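Local coordinates for glycoprotein (Chandipura virus, PDB 5MDM) that probably attaches the virion to host receptors and, once endosomal acid changes its conformation, drives fusion of the viral and endosomal membranes, at residues A[1-9]-A[333-341]. Numbering follows the deposited sequence.
Sequences YLSIAFPEN and YVRMWIDGP
Met336 turns its CG away from its own carbonyl carbon (chi1 -59°) and then runs fully extended, which carries its thioether across to Phe6, whose CG lies anti to the backbone N (chi1 -163°). The sulfur reaches the ring obliquely, SD of Met336 standing 5.1 Å from the Phe6 centroid in a Met-aromatic contact, and the terminal CE of Met336 continues to Pro7 O at 3.6 Å. On the same side of the sheet Ile4 and Ile338 meet at about a right angle, each branch of one facing a branch of the other: CG2 of Ile4 is 3.8 Å from CD1 of Ile338, and CD1 of Ile4 touches CG2 of Ile338. Nearer the N-terminus, CD1 of Leu2 packs 3.6 Å from CD of Pro341, and the second subunit also contributes a Pro341 against Leu2.

Ser3 and Trp337 occupy the other side. CB of Ser3 sits over one face of the indole, 4.0 Å from the centroid of the five-membered ring of Trp337, in a CH-pi contact. Their polar groups turn to other partners, Trp337 NE1 to Asp397 and Ser3 OG to Gly392. Between the strands, Ile4 with Met336 and Phe6 with Val334 each form a reciprocal pair of backbone hydrogen bonds; Met336 N to Ile4 O is nearly straight at 174°.

Strand 2-7 is thereby paired antiparallel with the C-terminal half of strand 325-338, so the N-terminus closes onto a segment more than 320 residues later, within an antiparallel beta-sheet of this class III fusion glycoprotein.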
loop_
_atom_site.group_PDB
_atom_site.type_symbol
_atom_site.label_atom_id
_atom_site.label_comp_id
_atom_site.label_asym_id
_atom_site.label_seq_id
_atom_site.Cartn_x
_atom_site.Cartn_y
_atom_site.Cartn_z
ATOM N N TYR A 1 -10.326 -2.077 18.034
ATOM C CA TYR A 1 -9.613 -1.449 16.930
ATOM C C TYR A 1 -10.576 -0.648 16.056
ATOM O O TYR A 1 -10.169 0.253 15.312
ATOM C CB TYR A 1 -8.858 -2.496 16.104
ATOM C CG TYR A 1 -9.728 -3.586 15.515
ATOM C CD1 TYR A 1 -10.160 -3.517 14.199
ATOM C CD2 TYR A 1 -10.104 -4.689 16.273
ATOM C CE1 TYR A 1 -10.951 -4.514 13.652
ATOM C CE2 TYR A 1 -10.897 -5.689 15.737
ATOM C CZ TYR A 1 -11.318 -5.596 14.425
ATOM O OH TYR A 1 -12.107 -6.587 13.877
ATOM N N LEU A 2 -11.856 -0.983 16.162
ATOM C CA LEU A 2 -12.907 -0.248 15.477
ATOM C C LEU A 2 -13.503 0.803 16.400
ATOM O O LEU A 2 -13.974 0.489 17.496
ATOM C CB LEU A 2 -14.009 -1.200 15.030
ATOM C CG LEU A 2 -13.581 -2.308 14.079
ATOM C CD1 LEU A 2 -14.786 -3.124 13.677
ATOM C CD2 LEU A 2 -12.903 -1.722 12.862
ATOM N N SER A 3 -13.489 2.053 15.955
ATOM C CA SER A 3 -14.050 3.130 16.753
ATOM C C SER A 3 -15.204 3.803 16.032
ATOM O O SER A 3 -15.316 3.732 14.813
ATOM C CB SER A 3 -12.975 4.151 17.103
ATOM O OG SER A 3 -11.953 4.135 16.124
ATOM N N ILE A 4 -16.079 4.433 16.802
ATOM C CA ILE A 4 -17.169 5.215 16.250
ATOM C C ILE A 4 -17.340 6.430 17.128
ATOM O O ILE A 4 -16.864 6.456 18.267
ATOM C CB ILE A 4 -18.499 4.441 16.266
ATOM C CG1 ILE A 4 -18.825 3.976 17.686
ATOM C CG2 ILE A 4 -18.464 3.264 15.301
ATOM C CD1 ILE A 4 -20.200 3.381 17.823
ATOM N N ALA A 5 -18.006 7.445 16.592
ATOM C CA ALA A 5 -18.444 8.564 17.408
ATOM C C ALA A 5 -19.923 8.335 17.648
ATOM O O ALA A 5 -20.687 8.148 16.702
ATOM C CB ALA A 5 -18.203 9.882 16.701
ATOM N N PHE A 6 -20.317 8.330 18.914
ATOM C CA PHE A 6 -21.657 7.906 19.284
ATOM C C PHE A 6 -22.172 8.760 20.438
ATOM O O PHE A 6 -21.386 9.208 21.267
ATOM C CB PHE A 6 -21.608 6.434 19.690
ATOM C CG PHE A 6 -22.943 5.762 19.704
ATOM C CD1 PHE A 6 -23.618 5.554 20.894
ATOM C CD2 PHE A 6 -23.527 5.339 18.523
ATOM C CE1 PHE A 6 -24.850 4.936 20.905
ATOM C CE2 PHE A 6 -24.755 4.722 18.525
ATOM C CZ PHE A 6 -25.421 4.521 19.718
ATOM N N PRO A 7 -23.490 9.005 20.492
ATOM C CA PRO A 7 -24.029 9.751 21.636
ATOM C C PRO A 7 -23.672 9.075 22.962
ATOM O O PRO A 7 -23.777 7.853 23.080
ATOM C CB PRO A 7 -25.547 9.728 21.396
ATOM C CG PRO A 7 -25.772 8.650 20.381
ATOM C CD PRO A 7 -24.542 8.653 19.527
ATOM N N GLU A 8 -23.231 9.865 23.937
ATOM C CA GLU A 8 -22.739 9.321 25.201
ATOM C C GLU A 8 -23.819 8.599 26.005
ATOM O O GLU A 8 -23.612 7.477 26.462
ATOM C CB GLU A 8 -22.075 10.415 26.041
ATOM C CG GLU A 8 -22.899 11.675 26.202
ATOM C CD GLU A 8 -22.147 12.771 26.926
ATOM O OE1 GLU A 8 -20.949 12.580 27.238
ATOM O OE2 GLU A 8 -22.760 13.829 27.186
ATOM N N ASN A 9 -24.974 9.238 26.163
ATOM C CA ASN A 9 -26.072 8.646 26.920
ATOM C C ASN A 9 -26.777 7.540 26.141
ATOM O O ASN A 9 -26.831 7.568 24.912
ATOM C CB ASN A 9 -27.075 9.719 27.355
ATOM C CG ASN A 9 -26.397 10.953 27.923
ATOM O OD1 ASN A 9 -26.207 11.947 27.220
ATOM N ND2 ASN A 9 -26.019 10.892 29.196
ATOM N N TYR A 333 -21.590 13.668 21.177
ATOM C CA TYR A 333 -20.922 12.496 20.645
ATOM C C TYR A 333 -19.587 12.311 21.353
ATOM O O TYR A 333 -18.888 13.279 21.656
ATOM C CB TYR A 333 -20.691 12.645 19.143
ATOM C CG TYR A 333 -21.937 12.537 18.298
ATOM C CD1 TYR A 333 -22.264 11.350 17.662
ATOM C CD2 TYR A 333 -22.778 13.625 18.122
ATOM C CE1 TYR A 333 -23.396 11.248 16.876
ATOM C CE2 TYR A 333 -23.914 13.532 17.338
ATOM C CZ TYR A 333 -24.216 12.340 16.718
ATOM O OH TYR A 333 -25.344 12.241 15.939
ATOM N N VAL A 334 -19.248 11.062 21.632
ATOM C CA VAL A 334 -17.956 10.728 22.204
ATOM C C VAL A 334 -17.381 9.538 21.455
ATOM O O VAL A 334 -18.111 8.807 20.778
ATOM C CB VAL A 334 -18.068 10.381 23.686
ATOM C CG1 VAL A 334 -18.632 11.560 24.464
ATOM C CG2 VAL A 334 -18.937 9.154 23.863
ATOM N N ARG A 335 -16.072 9.353 21.567
ATOM C CA ARG A 335 -15.411 8.253 20.885
ATOM C C ARG A 335 -15.571 6.969 21.683
ATOM O O ARG A 335 -15.303 6.928 22.884
ATOM C CB ARG A 335 -13.932 8.569 20.665
ATOM C CG ARG A 335 -13.113 7.424 20.104
ATOM C CD ARG A 335 -11.734 7.909 19.688
ATOM N NE ARG A 335 -11.816 8.909 18.623
ATOM C CZ ARG A 335 -11.116 10.038 18.600
ATOM N NH1 ARG A 335 -10.276 10.319 19.584
ATOM N NH2 ARG A 335 -11.257 10.886 17.591
ATOM N N MET A 336 -16.031 5.924 21.007
ATOM C CA MET A 336 -16.166 4.613 21.622
ATOM C C MET A 336 -15.509 3.568 20.739
ATOM O O MET A 336 -15.417 3.741 19.525
ATOM C CB MET A 336 -17.638 4.252 21.800
ATOM C CG MET A 336 -18.416 5.217 22.646
ATOM S SD MET A 336 -20.127 4.698 22.793
ATOM C CE MET A 336 -20.776 5.961 23.888
ATOM N N TRP A 337 -15.058 2.480 21.349
ATOM C CA TRP A 337 -14.571 1.344 20.582
ATOM C C TRP A 337 -15.557 0.185 20.650
ATOM O O TRP A 337 -15.984 -0.218 21.732
ATOM C CB TRP A 337 -13.185 0.917 21.062
ATOM C CG TRP A 337 -12.135 1.901 20.683
ATOM C CD1 TRP A 337 -11.305 1.844 19.599
ATOM C CD2 TRP A 337 -11.812 3.112 21.371
ATOM N NE1 TRP A 337 -10.478 2.940 19.578
ATOM C CE2 TRP A 337 -10.771 3.735 20.655
ATOM C CE3 TRP A 337 -12.303 3.731 22.524
ATOM C CZ2 TRP A 337 -10.212 4.944 21.056
ATOM C CZ3 TRP A 337 -11.747 4.931 22.919
ATOM C CH2 TRP A 337 -10.713 5.523 22.190
ATOM N N ILE A 338 -15.932 -0.330 19.486
ATOM C CA ILE A 338 -16.860 -1.450 19.420
ATOM C C ILE A 338 -16.161 -2.695 18.884
ATOM O O ILE A 338 -15.117 -2.597 18.237
ATOM C CB ILE A 338 -18.081 -1.121 18.556
ATOM C CG1 ILE A 338 -17.645 -0.712 17.150
ATOM C CG2 ILE A 338 -18.905 -0.023 19.207
ATOM C CD1 ILE A 338 -18.796 -0.358 16.243
ATOM N N ASP A 339 -16.743 -3.862 19.158
ATOM C CA ASP A 339 -16.098 -5.135 18.844
ATOM C C ASP A 339 -16.173 -5.518 17.366
ATOM O O ASP A 339 -15.397 -6.347 16.898
ATOM C CB ASP A 339 -16.659 -6.261 19.718
ATOM C CG ASP A 339 -16.362 -6.057 21.194
ATOM O OD1 ASP A 339 -16.363 -4.894 21.646
ATOM O OD2 ASP A 339 -16.124 -7.058 21.903
ATOM N N GLY A 340 -17.099 -4.908 16.635
ATOM C CA GLY A 340 -17.249 -5.177 15.214
ATOM C C GLY A 340 -18.423 -4.428 14.617
ATOM O O GLY A 340 -19.251 -3.892 15.352
ATOM N N PRO A 341 -18.509 -4.388 13.277
ATOM C CA PRO A 341 -19.588 -3.671 12.581
ATOM C C PRO A 341 -20.953 -4.238 12.924
ATOM O O PRO A 341 -21.953 -3.528 12.858
ATOM C CB PRO A 341 -19.270 -3.896 11.099
ATOM C CG PRO A 341 -18.379 -5.085 11.068
ATOM C CD PRO A 341 -17.585 -5.039 12.336
#